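Local coordinates for protein 3-oxo-tetronate kinase (Haemophilus influenzae, PDB 1YZY) that catalyses the ATP-dependent phosphorylation of 3-oxo-tetronate to 3-oxo-tetronate 4-phosphate, as a member of the four-carbon acid sugar kinase family, at residues V96-L101 with Y191-V196; E106-I111 with A212-V217; V206-V211 with S221-Y226. All blocks are in the same frame, centred on the assembly; numbering follows the deposited sequence.

Contact 1: V96-L101 with Y191-V196; sequences VTDALL and YRYAVV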
loop_
_atom_site.group_PDB
_atom_site.type_symbol
_atom_site.label_atom_id
_atom_site.label_comp_id
_atom_site.label_asym_id
_atom_site.label_seq_id
_atom_site.Cartn_x
_atom_site.Cartn_y
_atom_site.Cartn_z
ATOM N N VAL A 96 16.798 4.212 -10.844
ATOM C CA VAL A 96 16.699 4.205 -9.387
ATOM C C VAL A 96 17.537 3.097 -8.774
ATOM O O VAL A 96 18.183 3.310 -7.749
ATOM C CB VAL A 96 15.227 4.087 -8.909
ATOM C CG1 VAL A 96 15.165 3.991 -7.404
ATOM C CG2 VAL A 96 14.436 5.300 -9.360
ATOM N N THR A 97 17.509 1.914 -9.382
ATOM C CA THR A 97 18.292 0.786 -8.878
ATOM C C THR A 97 19.772 1.157 -8.918
ATOM O O THR A 97 20.515 0.934 -7.954
ATOM C CB THR A 97 18.044 -0.508 -9.722
ATOM O OG1 THR A 97 16.672 -0.896 -9.617
ATOM C CG2 THR A 97 18.903 -1.663 -9.229
ATOM N N ASP A 98 20.192 1.753 -10.028
ATOM C CA ASP A 98 21.583 2.159 -10.193
ATOM C C ASP A 98 22.002 3.224 -9.196
ATOM O O ASP A 98 23.108 3.173 -8.660
ATOM C CB ASP A 98 21.819 2.646 -11.611
ATOM C CG ASP A 98 21.925 1.478 -12.565
ATOM O OD1 ASP A 98 22.441 0.421 -12.143
ATOM O OD2 ASP A 98 21.493 1.616 -13.728
ATOM N N ALA A 99 21.137 4.210 -8.989
ATOM C CA ALA A 99 21.421 5.285 -8.045
ATOM C C ALA A 99 21.563 4.698 -6.645
ATOM O O ALA A 99 22.465 5.074 -5.899
ATOM C CB ALA A 99 20.305 6.313 -8.083
ATOM N N LEU A 100 20.671 3.770 -6.304
ATOM C CA LEU A 100 20.692 3.112 -5.004
ATOM C C LEU A 100 21.945 2.275 -4.833
ATOM O O LEU A 100 22.566 2.280 -3.764
ATOM C CB LEU A 100 19.445 2.243 -4.821
ATOM C CG LEU A 100 18.104 2.988 -4.769
ATOM C CD1 LEU A 100 16.941 2.011 -4.581
ATOM C CD2 LEU A 100 18.134 4.007 -3.647
ATOM N N LEU A 101 22.298 1.528 -5.879
ATOM C CA LEU A 101 23.496 0.692 -5.855
ATOM C C LEU A 101 24.728 1.553 -5.651
ATOM O O LEU A 101 25.603 1.221 -4.855
ATOM C CB LEU A 101 23.626 -0.108 -7.156
ATOM C CG LEU A 101 22.799 -1.393 -7.252
ATOM C CD1 LEU A 101 22.856 -1.937 -8.662
ATOM C CD2 LEU A 101 23.309 -2.425 -6.246
ATOM N N TYR A 191 27.593 -9.044 -14.693
ATOM C CA TYR A 191 26.197 -8.659 -14.544
ATOM C C TYR A 191 26.027 -7.839 -13.272
ATOM O O TYR A 191 26.622 -8.158 -12.239
ATOM C CB TYR A 191 25.304 -9.895 -14.497
ATOM C CG TYR A 191 25.169 -10.615 -15.817
ATOM C CD1 TYR A 191 24.452 -10.046 -16.868
ATOM C CD2 TYR A 191 25.743 -11.869 -16.013
ATOM C CE1 TYR A 191 24.311 -10.704 -18.081
ATOM C CE2 TYR A 191 25.606 -12.541 -17.224
ATOM C CZ TYR A 191 24.894 -11.953 -18.250
ATOM O OH TYR A 191 24.778 -12.594 -19.459
ATOM N N ARG A 192 25.228 -6.778 -13.365
ATOM C CA ARG A 192 24.969 -5.886 -12.237
ATOM C C ARG A 192 23.642 -6.244 -11.548
ATOM O O ARG A 192 23.419 -5.899 -10.378
ATOM C CB ARG A 192 24.961 -4.428 -12.723
ATOM C CG ARG A 192 25.000 -3.369 -11.626
ATOM C CD ARG A 192 25.074 -1.967 -12.229
ATOM N NE ARG A 192 25.052 -0.882 -11.241
ATOM C CZ ARG A 192 26.031 -0.613 -10.383
ATOM N NH1 ARG A 192 25.905 0.403 -9.544
ATOM N NH2 ARG A 192 27.119 -1.369 -10.331
ATOM N N TYR A 193 22.752 -6.902 -12.290
ATOM C CA TYR A 193 21.450 -7.334 -11.770
ATOM C C TYR A 193 21.157 -8.747 -12.261
ATOM O O TYR A 193 21.657 -9.172 -13.311
ATOM C CB TYR A 193 20.305 -6.425 -12.241
ATOM C CG TYR A 193 20.737 -5.064 -12.722
ATOM C CD1 TYR A 193 20.889 -4.809 -14.087
ATOM C CD2 TYR A 193 21.026 -4.037 -11.813
ATOM C CE1 TYR A 193 21.324 -3.573 -14.537
ATOM C CE2 TYR A 193 21.461 -2.796 -12.252
ATOM C CZ TYR A 193 21.608 -2.572 -13.613
ATOM O OH TYR A 193 22.050 -1.354 -14.051
ATOM N N ALA A 194 20.271 -9.431 -11.543
ATOM C CA ALA A 194 19.896 -10.790 -11.884
ATOM C C ALA A 194 18.420 -11.066 -11.714
ATOM O O ALA A 194 17.894 -10.956 -10.610
ATOM C CB ALA A 194 20.686 -11.769 -11.032
ATOM N N VAL A 195 17.759 -11.399 -12.818
ATOM C CA VAL A 195 16.349 -11.773 -12.811
ATOM C C VAL A 195 16.347 -13.217 -12.276
ATOM O O VAL A 195 17.302 -13.969 -12.493
ATOM C CB VAL A 195 15.746 -11.751 -14.249
ATOM C CG1 VAL A 195 14.317 -12.297 -14.263
ATOM C CG2 VAL A 195 15.764 -10.341 -14.799
ATOM N N VAL A 196 15.326 -13.575 -11.509
ATOM C CA VAL A 196 15.238 -14.918 -10.960
ATOM C C VAL A 196 13.840 -15.466 -11.238
ATOM O O VAL A 196 12.828 -14.803 -10.984
ATOM C CB VAL A 196 15.535 -14.945 -9.439
ATOM C CG1 VAL A 196 15.561 -16.380 -8.923
ATOM C CG2 VAL A 196 16.865 -14.276 -9.135
#
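D98 sends a single carboxylate oxygen, OD1, to two neighbours in sequence, R192 and Y193. Y193 OH donates to D98 OD1 over 2.6 Å, on the syn lone pair of that oxygen, with ring and carboxylate planes turned 43° apart. From the anti side, tilted out of the carboxylate plane, comes R192 NE, 3.1 Å from D98 OD1 in a salt bridge that lies almost in the guanidinium plane. R192 CG stands anti to the backbone N (chi1 -167°), and from there the extended chain carries NE out to the acid. R192 CB lies over the centre of the Y193 ring, 3.8 Å above its plane. L101 meets this arginine tip to tip: its CD1 sits over one guanidinium face, 3.5 Å from R192 NE, while L101 CD1 also approaches the Y193 ring edge at CE2 (3.9 Å). OD1 thus accepts from two donors, while OD2 accepts from the backbone N of K161; the nearby positive charge would probably favour the carboxylate form. R192 NH1 has a second acid partner, D102. The contact ties helix 93-104 to strand 193-196, the middle strand of a three-stranded parallel sheet, with M156 of helix 152-159 touching both T97 and Y193.

Contact 2: E106-I111 with A212-V217; sequences EDFTVI and ADFKLV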
loop_
_atom_site.group_PDB
_atom_site.type_symbol
_atom_site.label_atom_id
_atom_site.label_comp_id
_atom_site.label_asym_id
_atom_site.label_seq_id
_atom_site.Cartn_x
_atom_site.Cartn_y
_atom_site.Cartn_z
ATOM N N GLU A 106 27.554 -0.858 -3.568
ATOM C CA GLU A 106 27.265 -2.238 -3.925
ATOM C C GLU A 106 27.237 -2.312 -5.448
ATOM O O GLU A 106 27.067 -1.288 -6.119
ATOM C CB GLU A 106 25.908 -2.645 -3.349
ATOM C CG GLU A 106 25.861 -2.654 -1.835
ATOM C CD GLU A 106 26.671 -3.780 -1.241
ATOM O OE1 GLU A 106 26.217 -4.937 -1.333
ATOM O OE2 GLU A 106 27.756 -3.517 -0.689
ATOM N N ASP A 107 27.407 -3.510 -6.002
ATOM C CA ASP A 107 27.409 -3.659 -7.453
ATOM C C ASP A 107 26.570 -4.798 -8.012
ATOM O O ASP A 107 26.677 -5.128 -9.188
ATOM C CB ASP A 107 28.848 -3.727 -7.994
ATOM C CG ASP A 107 29.789 -4.486 -7.078
ATOM O OD1 ASP A 107 29.592 -5.704 -6.884
ATOM O OD2 ASP A 107 30.735 -3.860 -6.550
ATOM N N PHE A 108 25.698 -5.366 -7.188
ATOM C CA PHE A 108 24.845 -6.456 -7.644
ATOM C C PHE A 108 23.551 -6.509 -6.837
ATOM O O PHE A 108 23.554 -6.242 -5.635
ATOM C CB PHE A 108 25.597 -7.801 -7.531
ATOM C CG PHE A 108 24.883 -8.961 -8.181
ATOM C CD1 PHE A 108 24.705 -9.002 -9.561
ATOM C CD2 PHE A 108 24.377 -10.001 -7.414
ATOM C CE1 PHE A 108 24.029 -10.060 -10.165
ATOM C CE2 PHE A 108 23.696 -11.069 -8.014
ATOM C CZ PHE A 108 23.523 -11.094 -9.388
ATOM N N THR A 109 22.456 -6.866 -7.498
ATOM C CA THR A 109 21.157 -6.983 -6.839
ATOM C C THR A 109 20.274 -7.896 -7.686
ATOM O O THR A 109 20.672 -8.283 -8.782
ATOM C CB THR A 109 20.474 -5.582 -6.663
ATOM O OG1 THR A 109 19.322 -5.703 -5.813
ATOM C CG2 THR A 109 20.029 -5.007 -8.011
ATOM N N VAL A 110 19.102 -8.262 -7.166
ATOM C CA VAL A 110 18.150 -9.121 -7.884
ATOM C C VAL A 110 16.905 -8.366 -8.355
ATOM O O VAL A 110 16.556 -7.318 -7.821
ATOM C CB VAL A 110 17.688 -10.329 -7.025
ATOM C CG1 VAL A 110 18.891 -11.106 -6.538
ATOM C CG2 VAL A 110 16.828 -9.866 -5.851
ATOM N N ILE A 111 16.226 -8.936 -9.341
ATOM C CA ILE A 111 15.024 -8.343 -9.906
ATOM C C ILE A 111 13.944 -9.412 -9.937
ATOM O O ILE A 111 14.154 -10.485 -10.504
ATOM C CB ILE A 111 15.300 -7.849 -11.349
ATOM C CG1 ILE A 111 16.267 -6.667 -11.317
ATOM C CG2 ILE A 111 14.007 -7.549 -12.093
ATOM C CD1 ILE A 111 16.680 -6.208 -12.676
ATOM N N ALA A 212 19.434 -13.141 1.789
ATOM C CA ALA A 212 19.423 -12.787 3.206
ATOM C C ALA A 212 20.484 -11.780 3.654
ATOM O O ALA A 212 20.361 -11.184 4.725
ATOM C CB ALA A 212 19.535 -14.042 4.040
ATOM N N ASP A 213 21.561 -11.648 2.890
ATOM C CA ASP A 213 22.628 -10.723 3.253
ATOM C C ASP A 213 22.852 -9.604 2.247
ATOM O O ASP A 213 23.826 -8.853 2.361
ATOM C CB ASP A 213 23.938 -11.477 3.498
ATOM C CG ASP A 213 23.890 -12.337 4.749
ATOM O OD1 ASP A 213 23.578 -11.799 5.836
ATOM O OD2 ASP A 213 24.161 -13.553 4.645
ATOM N N PHE A 214 21.998 -9.541 1.229
ATOM C CA PHE A 214 22.072 -8.494 0.220
ATOM C C PHE A 214 21.737 -7.148 0.877
ATOM O O PHE A 214 20.772 -7.043 1.632
ATOM C CB PHE A 214 21.061 -8.756 -0.897
ATOM C CG PHE A 214 21.589 -9.594 -2.025
ATOM C CD1 PHE A 214 22.289 -10.771 -1.776
ATOM C CD2 PHE A 214 21.342 -9.228 -3.343
ATOM C CE1 PHE A 214 22.728 -11.572 -2.828
ATOM C CE2 PHE A 214 21.777 -10.022 -4.401
ATOM C CZ PHE A 214 22.470 -11.196 -4.143
ATOM N N LYS A 215 22.547 -6.131 0.592
ATOM C CA LYS A 215 22.345 -4.786 1.129
ATOM C C LYS A 215 21.113 -4.186 0.453
ATOM O O LYS A 215 20.429 -3.335 1.025
ATOM C CB LYS A 215 23.562 -3.926 0.803
ATOM C CG LYS A 215 23.936 -2.916 1.843
ATOM C CD LYS A 215 24.680 -3.574 2.981
ATOM C CE LYS A 215 25.060 -2.555 4.054
ATOM N NZ LYS A 215 23.880 -1.918 4.728
ATOM N N LEU A 216 20.870 -4.622 -0.785
ATOM C CA LEU A 216 19.744 -4.167 -1.597
ATOM C C LEU A 216 19.098 -5.251 -2.478
ATOM O O LEU A 216 19.788 -6.054 -3.105
ATOM C CB LEU A 216 20.196 -3.017 -2.509
ATOM C CG LEU A 216 19.188 -2.569 -3.568
ATOM C CD1 LEU A 216 18.008 -1.873 -2.896
ATOM C CD2 LEU A 216 19.852 -1.651 -4.572
ATOM N N VAL A 217 17.770 -5.269 -2.509
ATOM C CA VAL A 217 17.031 -6.199 -3.345
ATOM C C VAL A 217 15.881 -5.417 -3.988
ATOM O O VAL A 217 15.481 -4.375 -3.477
ATOM C CB VAL A 217 16.482 -7.423 -2.548
ATOM C CG1 VAL A 217 17.609 -8.145 -1.816
ATOM C CG2 VAL A 217 15.417 -7.006 -1.585
HETATM O O HOH W 1 23.040 -5.810 -2.527
#
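F214 pushes its ring tip into a notch formed by F108, T109 and V110, beside the point where two edge strands of the α/β sugar-binding domain approach each other, with F108 and F214 in the loops leading into them: 109-111 borders a three-stranded parallel sheet, and 216-219 is the outermost of a set of parallel strands, next to 77-80. The floor of the notch is backbone, T109 CA lying 3.9 Å from F214 CE2 at the ring edge. One wall is V110, whose CG1 comes obliquely to within 3.8 Å of that same F214 CE2. The other is F108, with F214 CZ near its ring plane, at the edge, 4.0 Å from F108 CD2. F183, from helix 176-188, meets the F214 ring as well, so the bump is embraced from beyond the two segments too.

Further along, V110 and V217 lie side by side and point the same way, with V110 CG2 4.1 Å from V217 CB. The far end is at the partly exposed E106 and K215. E106 bends at chi2 and crosses K215 at about a right angle, its CG and carboxylate lying against K215 CB, with E106 OE1 3.6 Å from K215 CB. K215 NZ is hydrogen-bonded to T75 O. Between F108 and L216 a water bridges the two backbones, donating to F108 O (3.2 Å) and accepting from L216 N (3.0 Å).

The direct polar link comes from a side chain. T109 carries OG1 anti to its backbone N (chi1 -170°), which directs the hydroxyl across the interface. T109 OG1 donates to L216 O over 2.8 Å, standing 57° out of the carbonyl plane.

Contact 3: V206-V211 with S221-Y226; sequences VLAEAV and SGLGAY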
loop_
_atom_site.group_PDB
_atom_site.type_symbol
_atom_site.label_atom_id
_atom_site.label_comp_id
_atom_site.label_asym_id
_atom_site.label_seq_id
_atom_site.Cartn_x
_atom_site.Cartn_y
_atom_site.Cartn_z
ATOM N N VAL A 206 13.020 -19.706 -1.638
ATOM C CA VAL A 206 14.429 -20.039 -1.864
ATOM C C VAL A 206 15.228 -18.748 -2.042
ATOM O O VAL A 206 16.283 -18.572 -1.432
ATOM C CB VAL A 206 14.593 -20.922 -3.138
ATOM C CG1 VAL A 206 16.066 -21.049 -3.525
ATOM C CG2 VAL A 206 13.996 -22.307 -2.902
ATOM N N LEU A 207 14.741 -17.873 -2.924
ATOM C CA LEU A 207 15.383 -16.585 -3.194
ATOM C C LEU A 207 15.497 -15.770 -1.910
ATOM O O LEU A 207 16.552 -15.219 -1.616
ATOM C CB LEU A 207 14.599 -15.793 -4.251
ATOM C CG LEU A 207 15.237 -14.465 -4.695
ATOM C CD1 LEU A 207 16.673 -14.698 -5.140
ATOM C CD2 LEU A 207 14.439 -13.842 -5.823
ATOM N N ALA A 208 14.406 -15.710 -1.151
ATOM C CA ALA A 208 14.373 -14.982 0.117
ATOM C C ALA A 208 15.552 -15.369 0.998
ATOM O O ALA A 208 16.178 -14.517 1.639
ATOM C CB ALA A 208 13.070 -15.263 0.846
ATOM N N GLU A 209 15.829 -16.667 1.043
ATOM C CA GLU A 209 16.927 -17.211 1.828
ATOM C C GLU A 209 18.270 -16.851 1.192
ATOM O O GLU A 209 19.241 -16.554 1.892
ATOM C CB GLU A 209 16.775 -18.730 1.923
ATOM C CG GLU A 209 16.982 -19.290 3.321
ATOM C CD GLU A 209 18.352 -19.900 3.509
ATOM O OE1 GLU A 209 18.574 -21.025 3.005
ATOM O OE2 GLU A 209 19.202 -19.261 4.167
ATOM N N ALA A 210 18.317 -16.889 -0.137
ATOM C CA ALA A 210 19.534 -16.570 -0.879
ATOM C C ALA A 210 19.963 -15.095 -0.724
ATOM O O ALA A 210 21.153 -14.795 -0.592
ATOM C CB ALA A 210 19.348 -16.935 -2.358
ATOM N N VAL A 211 18.989 -14.185 -0.747
ATOM C CA VAL A 211 19.256 -12.754 -0.614
ATOM C C VAL A 211 19.241 -12.244 0.833
ATOM O O VAL A 211 19.106 -11.045 1.072
ATOM C CB VAL A 211 18.249 -11.917 -1.444
ATOM C CG1 VAL A 211 18.383 -12.234 -2.923
ATOM C CG2 VAL A 211 16.835 -12.170 -0.973
ATOM N N SER A 221 5.740 -7.466 -4.494
ATOM C CA SER A 221 5.450 -7.815 -3.104
ATOM C C SER A 221 5.839 -9.258 -2.776
ATOM O O SER A 221 6.072 -9.592 -1.615
ATOM C CB SER A 221 3.973 -7.613 -2.804
ATOM O OG SER A 221 3.597 -6.261 -2.973
ATOM N N GLY A 222 5.850 -10.114 -3.799
ATOM C CA GLY A 222 6.193 -11.513 -3.617
ATOM C C GLY A 222 7.449 -11.805 -2.820
ATOM O O GLY A 222 7.404 -12.568 -1.856
ATOM N N LEU A 223 8.581 -11.244 -3.227
ATOM C CA LEU A 223 9.829 -11.491 -2.510
ATOM C C LEU A 223 9.820 -10.903 -1.115
ATOM O O LEU A 223 10.311 -11.528 -0.168
ATOM C CB LEU A 223 11.028 -10.931 -3.282
ATOM C CG LEU A 223 12.374 -11.015 -2.558
ATOM C CD1 LEU A 223 12.749 -12.474 -2.310
ATOM C CD2 LEU A 223 13.446 -10.323 -3.371
ATOM N N GLY A 224 9.327 -9.671 -1.012
ATOM C CA GLY A 224 9.273 -8.986 0.267
ATOM C C GLY A 224 8.529 -9.789 1.304
ATOM O O GLY A 224 8.911 -9.780 2.473
ATOM N N ALA A 225 7.444 -10.435 0.874
ATOM C CA ALA A 225 6.611 -11.279 1.734
ATOM C C ALA A 225 7.404 -12.452 2.304
ATOM O O ALA A 225 7.324 -12.754 3.500
ATOM C CB ALA A 225 5.432 -11.798 0.952
ATOM N N TYR A 226 8.150 -13.132 1.437
ATOM C CA TYR A 226 8.947 -14.267 1.865
ATOM C C TYR A 226 10.147 -13.870 2.689
ATOM O O TYR A 226 10.654 -14.675 3.477
ATOM C CB TYR A 226 9.312 -15.158 0.680
ATOM C CG TYR A 226 8.159 -16.064 0.330
ATOM C CD1 TYR A 226 7.233 -15.703 -0.641
ATOM C CD2 TYR A 226 7.930 -17.229 1.054
ATOM C CE1 TYR A 226 6.099 -16.479 -0.879
ATOM C CE2 TYR A 226 6.798 -18.005 0.829
ATOM C CZ TYR A 226 5.888 -17.627 -0.135
ATOM O OH TYR A 226 4.762 -18.396 -0.349
#
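L223 and L207 meet across a helix-strand-helix unit of the α/β sugar-binding domain, in which helices 202-210 and 221-232 flank strand 216-219 in the chain. The short helical segments approach to 8.9 Å and cross at -67°. Both leucines adopt the same conformation, with CG anti to the backbone N (chi1 174° in L223), yet they belong to differently directed helices and their side chains cross at about a right angle. L223 CD1 does the touching: it lies 4.0 Å from L207 CG and 3.8 Å from the backbone N of A208, and it also lies 4.3 Å from V211 CG2. One methyl therefore lodges among three residues at the end of the first helix, V211 being the first to leave helical geometry.

The CA atoms come nearest at A208 and Y226, and the small A208 side chain probably permits this. Y226 meets A208 through CB and O; with CG anti to the carbonyl carbon (chi1 -81°) the side chain leaves the contact, and its OH is hydrogen-bonded to N201 ND2. What remains is a fit without hydrogen bonds across the segments: A208 CB lies 3.8 Å from Y226 CB and 3.6 Å from Y226 O.

All three contacts are mainly buried and lie away from the annotated ATP sites, though each has partly exposed members: R192 in contact 1, E106, F214 and K215 in contact 2, Y226 in contact 3. Contact 1 is led by charged and polar groups, with L101 packed beside them; contact 2 mixes aromatic and aliphatic fit with one side-chain bond and a water; contact 3 has no hydrogen bond across it and joins mainly apolar side chains. Contacts 1 and 2 hold neighbouring strands of one sheet, with A194 probably bonded through its backbone to T109 and I111. Contacts 2 and 3 share a continuous apolar patch, in which V211 packs on V110 and V217, and L223 CD2 touches both valines. V196 packing on L207 joins contacts 1 and 3.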